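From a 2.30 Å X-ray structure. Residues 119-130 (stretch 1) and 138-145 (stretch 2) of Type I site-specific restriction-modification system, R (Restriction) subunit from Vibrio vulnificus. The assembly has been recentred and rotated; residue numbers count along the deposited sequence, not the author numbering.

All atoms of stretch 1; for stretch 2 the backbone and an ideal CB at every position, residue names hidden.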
# COMPACT_ATOMS: atom_id res chain seq x y z
N ALA A 119 -14.83 0.26 21.47
CA ALA A 119 -15.95 0.55 20.60
C ALA A 119 -17.23 0.81 21.39
O ALA A 119 -17.50 0.13 22.37
CB ALA A 119 -16.17 -0.61 19.62
N TYR A 120 -18.01 1.80 20.96
CA TYR A 120 -19.24 2.15 21.66
C TYR A 120 -20.46 2.27 20.77
O TYR A 120 -20.39 2.74 19.65
CB TYR A 120 -19.06 3.48 22.39
CG TYR A 120 -17.90 3.44 23.34
CD1 TYR A 120 -18.07 2.95 24.64
CD2 TYR A 120 -16.62 3.80 22.93
CE1 TYR A 120 -16.99 2.81 25.50
CE2 TYR A 120 -15.53 3.66 23.77
CZ TYR A 120 -15.71 3.16 25.05
OH TYR A 120 -14.62 2.98 25.85
N SER A 121 -21.58 1.83 21.28
CA SER A 121 -22.83 1.96 20.58
C SER A 121 -23.69 2.72 21.57
O SER A 121 -23.71 2.39 22.75
CB SER A 121 -23.40 0.58 20.27
OG SER A 121 -24.61 0.72 19.58
N THR A 122 -24.40 3.74 21.11
CA THR A 122 -25.22 4.52 22.01
C THR A 122 -26.46 5.04 21.32
O THR A 122 -26.46 5.25 20.11
CB THR A 122 -24.45 5.72 22.56
OG1 THR A 122 -25.32 6.53 23.36
CG2 THR A 122 -23.89 6.55 21.41
N ASN A 123 -27.51 5.26 22.11
CA ASN A 123 -28.76 5.79 21.61
C ASN A 123 -29.09 7.04 22.40
O ASN A 123 -30.24 7.45 22.48
CB ASN A 123 -29.89 4.76 21.73
CG ASN A 123 -30.12 4.28 23.17
OD1 ASN A 123 -29.39 4.62 24.09
ND2 ASN A 123 -31.16 3.48 23.35
N GLY A 124 -28.06 7.66 22.98
CA GLY A 124 -28.28 8.85 23.78
C GLY A 124 -28.38 8.55 25.26
O GLY A 124 -27.52 8.95 26.05
N HIS A 125 -29.42 7.83 25.67
CA HIS A 125 -29.54 7.52 27.09
C HIS A 125 -28.74 6.31 27.51
O HIS A 125 -28.31 6.24 28.65
CB HIS A 125 -31.01 7.38 27.53
CG HIS A 125 -31.84 6.48 26.66
ND1 HIS A 125 -32.34 6.88 25.44
CD2 HIS A 125 -32.33 5.23 26.89
CE1 HIS A 125 -33.11 5.92 24.95
NE2 HIS A 125 -33.12 4.91 25.81
N GLU A 126 -28.51 5.38 26.60
CA GLU A 126 -27.73 4.20 26.95
C GLU A 126 -26.40 4.15 26.22
O GLU A 126 -26.25 4.71 25.14
CB GLU A 126 -28.52 2.92 26.65
CG GLU A 126 -29.62 2.63 27.62
CD GLU A 126 -30.62 1.65 27.05
OE1 GLU A 126 -31.18 1.94 25.97
OE2 GLU A 126 -30.85 0.60 27.68
N ILE A 127 -25.43 3.46 26.82
CA ILE A 127 -24.11 3.32 26.23
C ILE A 127 -23.65 1.88 26.35
O ILE A 127 -23.62 1.32 27.43
CB ILE A 127 -23.11 4.24 26.96
CG1 ILE A 127 -23.57 5.70 26.83
CG2 ILE A 127 -21.73 4.06 26.37
CD1 ILE A 127 -22.86 6.67 27.76
N LEU A 128 -23.31 1.28 25.22
CA LEU A 128 -22.85 -0.10 25.20
C LEU A 128 -21.38 -0.12 24.77
O LEU A 128 -21.04 0.40 23.72
CB LEU A 128 -23.67 -0.92 24.20
CG LEU A 128 -24.19 -2.31 24.58
CD1 LEU A 128 -24.33 -3.07 23.28
CD2 LEU A 128 -23.25 -3.03 25.54
N GLU A 129 -20.52 -0.73 25.57
CA GLU A 129 -19.10 -0.78 25.26
C GLU A 129 -18.55 -2.18 24.96
O GLU A 129 -18.92 -3.14 25.63
CB GLU A 129 -18.29 -0.19 26.42
CG GLU A 129 -16.77 -0.28 26.25
CD GLU A 129 -15.98 0.00 27.53
OE1 GLU A 129 -15.97 -0.86 28.44
OE2 GLU A 129 -15.37 1.09 27.63
N PHE A 130 -17.71 -2.29 23.94
CA PHE A 130 -17.06 -3.55 23.67
C PHE A 130 -15.60 -3.18 23.83
O PHE A 130 -15.07 -2.33 23.12
CB PHE A 130 -17.27 -4.11 22.27
CG PHE A 130 -16.56 -5.42 22.07
CD1 PHE A 130 -17.14 -6.61 22.50
CD2 PHE A 130 -15.25 -5.45 21.57
CE1 PHE A 130 -16.43 -7.82 22.44
CE2 PHE A 130 -14.53 -6.65 21.51
CZ PHE A 130 -15.12 -7.83 21.94
N UNK A 138 -20.48 -4.48 27.69
CA UNK A 138 -21.37 -4.06 28.76
C UNK A 138 -21.89 -2.63 28.68
O UNK A 138 -21.31 -1.78 28.01
CB UNK A 138 -20.65 -4.24 30.10
N UNK A 139 -22.99 -2.39 29.37
CA UNK A 139 -23.59 -1.07 29.43
C UNK A 139 -22.84 -0.22 30.46
O UNK A 139 -22.45 -0.73 31.52
CB UNK A 139 -25.08 -1.16 29.78
N UNK A 140 -22.62 1.05 30.16
CA UNK A 140 -21.92 1.93 31.09
C UNK A 140 -22.85 3.04 31.49
O UNK A 140 -23.81 3.35 30.79
CB UNK A 140 -20.64 2.49 30.48
N UNK A 141 -22.56 3.65 32.64
CA UNK A 141 -23.37 4.76 33.14
C UNK A 141 -22.90 6.05 32.49
O UNK A 141 -23.51 7.10 32.65
CB UNK A 141 -23.29 4.86 34.66
N UNK A 142 -21.80 5.95 31.76
CA UNK A 142 -21.22 7.09 31.09
C UNK A 142 -19.99 6.68 30.27
O UNK A 142 -19.48 5.57 30.42
CB UNK A 142 -20.85 8.17 32.11
N UNK A 143 -19.53 7.57 29.40
CA UNK A 143 -18.35 7.31 28.58
C UNK A 143 -17.07 7.36 29.39
O UNK A 143 -16.93 8.17 30.29
CB UNK A 143 -18.27 8.32 27.43
N UNK A 144 -16.11 6.48 29.09
CA UNK A 144 -14.84 6.50 29.81
C UNK A 144 -14.14 7.82 29.46
O UNK A 144 -14.46 8.45 28.44
CB UNK A 144 -13.97 5.29 29.45
N UNK A 145 -13.18 8.22 30.27
CA UNK A 145 -12.46 9.45 30.00
C UNK A 145 -11.22 9.11 29.18
O UNK A 145 -10.78 7.96 29.16
CB UNK A 145 -12.09 10.17 31.30

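Stretch 1 is a β-hairpin whose second strand, 127-130, offers its free edge to stretch 2. Position 138 enters antiparallel opposite Glu 129, and its backbone is bonded at both ends: Glu 129 N donates to the O of 138 (2.8 Å), and the N of 138 donates to Glu 129 O (2.9 Å). These bonds use backbone atoms and say little about the side chain, except that the N-H must be free, which disfavours proline. The CB of 138 lies on the same face of the sheet as the side chain of Glu 129, 4.9 Å from Glu 129 O, with open space beyond; a polar chain, or a basic one drawn by the carboxylate, would suit. The residue is Gln 138. Its amide makes no direct bond to the acid; Gln 138 OE1 is 4.4 Å from Glu 129 OE1, and a water links the two oxygens, weakly on the glutamine side.

At 139 the chain pairs with Leu 128 without backbone hydrogen bonds, so the CA atoms come within 4.4 Å. The CA of 139 lies 3.1 Å from Ile 127 O in a CA-H...O contact. The CB takes the opposite face from 138, where Leu 128 supplies a greasy surface; aliphatic residues fit, and a polar one could be tolerated at this margin. The end of the Leu 139 side chain comes nearer to stretch 1, placing its CD2 4.1 Å from Leu 128 CG and 4.5 Å from Glu 126 CB.

Position 140 returns to the face of Ile 127 and Glu 129, and its N donates to Ile 127 O (2.9 Å). Ile 127, the aliphatic part of Glu 129 and the Tyr 120 ring lie on this side, favouring a medium-sized apolar chain such as leucine, isoleucine or methionine. Leu 140 uses its CD1 to meet the ring edge at Tyr 120 CE1 (4.0 Å) and approaches Glu 129 OE2 (3.8 Å). A water joins its O to Ile 127 N.

At 141 the CB points away and finds nothing of stretch 1 nearby, so small or polar residues are natural; it is Ser 141.

At 142 the CB also points away, although the CA of 142 packs 3.7 Å from Ile 127 CD1. A long polar chain has room on the side away from stretch 1. Arg 142 is held there, its NE donating to the O of 143 (3.1 Å) and its NH2 bonded elsewhere in the structure.

Position 143 starts sideways, but Ile 127 CD1, the Tyr 120 side chain and Thr 122 CG2 border a space that a large apolar or aromatic group could fill. Phe 143 turns its end inward. Ile 127 CD1 sits over one ring face, 3.9 Å from the centroid of the Phe 143 ring, while the ring's edge is directed toward the face of Tyr 120.

The CB of 144 points toward stretch 1, 4.3 Å from Tyr 120 OH. Tyr 120 OH already donates to Glu 129 OE2 (2.7 Å), and phi of -67° is compatible with proline as well as with other compact residues. Pro 144 packs its CG against Tyr 120 OH (3.4 Å) and Glu 129 OE2 (3.5 Å).

Position 145 is out of reach, leaving its choice to other surroundings; Thr 145 is an N-cap, its side chain capping a backbone N just beyond the stretch.

Stretch 2 (138-145) QLLSRFPT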
# COMPACT_ATOMS: atom_id res chain seq x y z
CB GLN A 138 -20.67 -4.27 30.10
CG GLN A 138 -19.40 -3.47 30.24
CD GLN A 138 -18.53 -3.94 31.39
OE1 GLN A 138 -17.55 -3.28 31.77
NE2 GLN A 138 -18.87 -5.09 31.96
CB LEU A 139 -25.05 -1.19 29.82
CG LEU A 139 -25.95 -1.86 28.79
CD1 LEU A 139 -27.17 -2.43 29.51
CD2 LEU A 139 -26.33 -0.84 27.71
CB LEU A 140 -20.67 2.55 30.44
CG LEU A 140 -19.68 1.62 29.76
CD1 LEU A 140 -18.57 2.45 29.13
CD2 LEU A 140 -19.11 0.60 30.76
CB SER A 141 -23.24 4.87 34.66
OG SER A 141 -21.90 5.16 35.01
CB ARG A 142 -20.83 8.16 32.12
CG ARG A 142 -19.97 7.63 33.27
CD ARG A 142 -19.01 8.69 33.78
NE ARG A 142 -17.64 8.45 33.34
CZ ARG A 142 -16.68 7.93 34.11
NH1 ARG A 142 -16.95 7.61 35.36
NH2 ARG A 142 -15.46 7.74 33.63
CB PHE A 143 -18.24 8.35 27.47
CG PHE A 143 -19.21 8.16 26.35
CD1 PHE A 143 -19.03 7.12 25.43
CD2 PHE A 143 -20.32 9.00 26.22
CE1 PHE A 143 -19.95 6.91 24.41
CE2 PHE A 143 -21.24 8.79 25.20
CZ PHE A 143 -21.06 7.74 24.29
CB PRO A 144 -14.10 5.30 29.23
CG PRO A 144 -15.21 4.34 28.94
CD PRO A 144 -16.17 5.28 28.23
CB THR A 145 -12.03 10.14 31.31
OG1 THR A 145 -11.11 9.30 32.01
CG2 THR A 145 -13.23 10.37 32.20
O HOH W 1 -25.76 6.90 30.36
O HOH W 2 -26.09 2.62 29.89
O HOH W 3 -15.22 -0.94 31.24
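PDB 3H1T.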